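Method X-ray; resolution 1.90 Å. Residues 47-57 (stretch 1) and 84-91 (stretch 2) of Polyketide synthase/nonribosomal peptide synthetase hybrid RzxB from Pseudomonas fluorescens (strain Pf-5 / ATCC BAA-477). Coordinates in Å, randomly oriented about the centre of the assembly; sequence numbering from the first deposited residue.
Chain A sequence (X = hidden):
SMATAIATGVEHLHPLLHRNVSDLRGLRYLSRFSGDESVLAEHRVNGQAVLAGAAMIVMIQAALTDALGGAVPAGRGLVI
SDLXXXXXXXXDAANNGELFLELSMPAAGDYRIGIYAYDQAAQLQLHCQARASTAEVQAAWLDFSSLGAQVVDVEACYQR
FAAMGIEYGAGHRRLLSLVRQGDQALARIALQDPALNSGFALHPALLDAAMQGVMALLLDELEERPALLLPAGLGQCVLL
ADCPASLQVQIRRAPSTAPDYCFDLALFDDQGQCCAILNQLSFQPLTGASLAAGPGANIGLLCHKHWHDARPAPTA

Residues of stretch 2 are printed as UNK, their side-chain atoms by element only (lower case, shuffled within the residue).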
# COMPACT_ATOMS: atom_id res chain seq x y z
N GLY A 47 -9.44 -17.04 0.84
CA GLY A 47 -10.13 -17.46 -0.36
C GLY A 47 -10.90 -16.39 -1.09
O GLY A 47 -11.34 -16.63 -2.22
N GLN A 48 -11.06 -15.20 -0.51
CA GLN A 48 -11.83 -14.13 -1.13
C GLN A 48 -10.89 -13.11 -1.75
O GLN A 48 -9.88 -12.73 -1.15
CB GLN A 48 -12.73 -13.42 -0.12
CG GLN A 48 -13.77 -14.31 0.52
CD GLN A 48 -14.72 -13.53 1.42
OE1 GLN A 48 -14.39 -13.21 2.56
NE2 GLN A 48 -15.90 -13.21 0.90
N ALA A 49 -11.23 -12.66 -2.96
CA ALA A 49 -10.51 -11.55 -3.58
C ALA A 49 -10.79 -10.28 -2.80
O ALA A 49 -11.94 -9.83 -2.71
CB ALA A 49 -10.93 -11.40 -5.04
N VAL A 50 -9.75 -9.70 -2.22
CA VAL A 50 -9.87 -8.54 -1.35
C VAL A 50 -8.91 -7.47 -1.85
O VAL A 50 -7.77 -7.77 -2.23
CB VAL A 50 -9.57 -8.89 0.12
CG1 VAL A 50 -9.60 -7.65 1.00
CG2 VAL A 50 -10.56 -9.93 0.63
N LEU A 51 -9.37 -6.22 -1.85
CA LEU A 51 -8.54 -5.12 -2.31
C LEU A 51 -7.32 -4.98 -1.40
O LEU A 51 -7.46 -4.84 -0.18
CB LEU A 51 -9.34 -3.82 -2.32
CG LEU A 51 -8.76 -2.66 -3.13
CD1 LEU A 51 -8.54 -3.04 -4.60
CD2 LEU A 51 -9.67 -1.44 -3.03
N ALA A 52 -6.13 -5.03 -1.99
CA ALA A 52 -4.91 -4.87 -1.22
C ALA A 52 -4.89 -3.51 -0.53
O ALA A 52 -5.29 -2.49 -1.11
CB ALA A 52 -3.69 -5.01 -2.13
N GLY A 53 -4.45 -3.50 0.72
CA GLY A 53 -4.35 -2.25 1.46
C GLY A 53 -3.53 -1.21 0.72
O GLY A 53 -3.84 -0.02 0.75
N ALA A 54 -2.48 -1.65 0.02
CA ALA A 54 -1.66 -0.73 -0.75
C ALA A 54 -2.49 0.02 -1.79
O ALA A 54 -2.22 1.19 -2.07
CB ALA A 54 -0.53 -1.49 -1.45
N ALA A 55 -3.50 -0.64 -2.35
CA ALA A 55 -4.29 -0.00 -3.41
C ALA A 55 -5.03 1.22 -2.89
O ALA A 55 -5.23 2.19 -3.63
CB ALA A 55 -5.27 -1.01 -4.01
N MET A 56 -5.45 1.20 -1.62
CA MET A 56 -6.15 2.35 -1.07
C MET A 56 -5.20 3.53 -0.89
O MET A 56 -5.60 4.68 -1.05
CB MET A 56 -6.82 1.98 0.25
CG MET A 56 -7.89 0.92 0.07
SD MET A 56 -8.85 0.61 1.57
CE MET A 56 -9.52 -1.00 1.19
N ILE A 57 -3.93 3.26 -0.57
CA ILE A 57 -2.93 4.33 -0.52
C ILE A 57 -2.79 4.98 -1.89
O ILE A 57 -2.73 6.21 -2.02
CB ILE A 57 -1.59 3.79 -0.01
CG1 ILE A 57 -1.69 3.44 1.48
CG2 ILE A 57 -0.46 4.79 -0.26
CD1 ILE A 57 -0.49 2.70 2.03
N UNK A 84 -5.51 4.55 8.68
CA UNK A 84 -5.96 3.31 9.29
C UNK A 84 -6.80 2.54 8.29
O UNK A 84 -7.64 3.13 7.59
c UNK A 84 -6.78 3.58 10.56
o UNK A 84 -7.72 4.61 10.35
N UNK A 85 -6.56 1.24 8.20
CA UNK A 85 -7.40 0.33 7.44
C UNK A 85 -8.41 -0.29 8.39
O UNK A 85 -8.04 -0.78 9.46
c UNK A 85 -6.16 -0.15 4.32
c UNK A 85 -2.06 0.29 6.27
c UNK A 85 -2.67 0.66 3.96
n UNK A 85 -5.11 0.24 3.53
c UNK A 85 -3.36 -0.05 6.61
c UNK A 85 -1.73 0.64 4.95
c UNK A 85 -6.58 -0.77 6.77
c UNK A 85 -3.98 0.31 4.30
c UNK A 85 -4.34 -0.04 5.62
c UNK A 85 -5.74 -0.33 5.61
N UNK A 86 -9.68 -0.27 8.00
CA UNK A 86 -10.71 -0.88 8.81
C UNK A 86 -11.08 -2.23 8.21
O UNK A 86 -10.30 -3.19 8.30
c UNK A 86 -11.45 1.51 10.88
c UNK A 86 -11.60 1.44 9.38
n UNK A 86 -9.91 4.48 12.41
n UNK A 86 -9.28 2.29 12.60
n UNK A 86 -11.12 2.87 11.31
c UNK A 86 -10.10 3.21 12.10
c UNK A 86 -11.93 0.04 8.91
N UNK A 87 -12.24 -2.32 7.58
CA UNK A 87 -12.68 -3.58 7.02
C UNK A 87 -12.05 -3.79 5.65
O UNK A 87 -11.83 -2.82 4.92
c UNK A 87 -14.91 -2.73 7.90
o UNK A 87 -17.02 -3.60 7.20
n UNK A 87 -16.82 -2.99 9.34
c UNK A 87 -16.34 -3.14 8.12
c UNK A 87 -14.19 -3.61 6.90
N UNK A 88 -11.77 -5.03 5.26
CA UNK A 88 -11.32 -5.27 3.89
C UNK A 88 -12.47 -5.04 2.92
O UNK A 88 -13.65 -5.19 3.27
c UNK A 88 -10.89 -7.14 5.36
c UNK A 88 -11.93 -6.29 5.99
c UNK A 88 -10.88 -6.74 3.91
N UNK A 89 -12.12 -4.68 1.69
CA UNK A 89 -13.11 -4.42 0.66
C UNK A 89 -13.11 -5.57 -0.34
O UNK A 89 -12.06 -5.92 -0.90
c UNK A 89 -14.18 -2.98 -3.61
c UNK A 89 -13.76 -2.89 -1.25
c UNK A 89 -15.05 -2.41 -1.06
c UNK A 89 -15.46 -2.50 -3.42
c UNK A 89 -12.85 -3.11 -0.07
c UNK A 89 -15.89 -2.22 -2.14
c UNK A 89 -13.34 -3.18 -2.53
N UNK A 90 -14.29 -6.15 -0.56
CA UNK A 90 -14.50 -7.13 -1.61
C UNK A 90 -15.71 -6.71 -2.43
O UNK A 90 -16.62 -6.04 -1.94
c UNK A 90 -14.72 -8.55 -1.05
o UNK A 90 -13.54 -9.04 -0.43
N UNK A 91 -15.70 -7.10 -3.70
CA UNK A 91 -16.81 -6.81 -4.60
C UNK A 91 -17.93 -7.81 -4.36
O UNK A 91 -17.71 -9.03 -4.37
c UNK A 91 -16.34 -6.86 -6.07
c UNK A 91 -15.27 -5.80 -6.31
c UNK A 91 -17.52 -6.67 -7.02
O HOH W 1 -13.83 -9.09 -4.61
O HOH W 2 -9.46 -4.00 1.34

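Position 84 carries one carbon and one oxygen, the mark of a hydroxymethyl group, and lies out of reach of stretch 1. It is Ser84, whose small polar side chain suits a partly exposed strand position.

At position 85 a single carbon leads to fused five- and six-membered rings holding eight carbons and one nitrogen, an indole. The CA-to-CB bond points toward stretch 1, the ring nitrogen lies beside Gly53 O, and Met56 and Ile57 stand at the ring edge. The residue is Trp85, the most covered of its stretch. NE1 donates a weak hydrogen bond to Gly53 O (3.1 Å, 135° at the hydrogen); Met56 SD lies 3.9 Å from Trp85 CD1, and Ile57 CD1 3.6 Å from Trp85 CZ2. A large apolar ring with one polar N-H suits a place where Gly53 offers a carbonyl and Met56 and Ile57 of the helix offer apolar side chains. Gly53 leaves room: an ideal CB there would stand a tight 3.1 Å from Trp85 NE1.

Position 86 has three carbons, a nitrogen, then a carbon bearing two more nitrogens: a guanidinium, hence Arg86. Exposed and poorly ordered, it is out of reach of stretch 1 and touches a crystal neighbour; a long charged chain suits such an exposed place.

Position 87 has three carbons, the last carrying one oxygen and one nitrogen. This amide is Gln87, also exposed; its end leads away from stretch 1, and OE1 is hydrogen-bonded elsewhere in the structure.

At position 88 three carbons close a ring onto the backbone nitrogen, and CB packs 3.3 Å from Val50 CG1. This is Pro88, suited to an apolar contact that needs no backbone N-H.

Position 89 shows one carbon and a six-carbon ring without a hydroxyl. Leu51 CB approaches the ring edge, and Met56 CE lies 4.1 Å from CB of position 89. This is Phe89, with CD2 4.1 Å from Leu51 CB; an apolar ring suits this buried setting.

Position 90 has one carbon ending in one oxygen, which lies near Ala49 O: this is Ser90, whose OG donates to Ala49 O at 2.9 Å. Its short side chain also fits beside Val50, with OG 3.3 Å from Val50 CG2.

Position 91 has one carbon carrying two others, the beta-branched Val91. Partly exposed, it meets stretch 1 through its backbone N and water 1, not its side chain.

The contact joins one direct backbone hydrogen bond and two water bridges to apolar packing. Leu51 N donates nearly straight to Phe89 O (2.9 Å, 173°); water 2 links Phe89 N to Leu51 O, and water 1 Val91 N to Ala49 O. Trp85 packs against Met56 and Ile57, and Phe89 against Leu51 and Met56.

Stretch 2, residues 84-91: SWRQPFSV
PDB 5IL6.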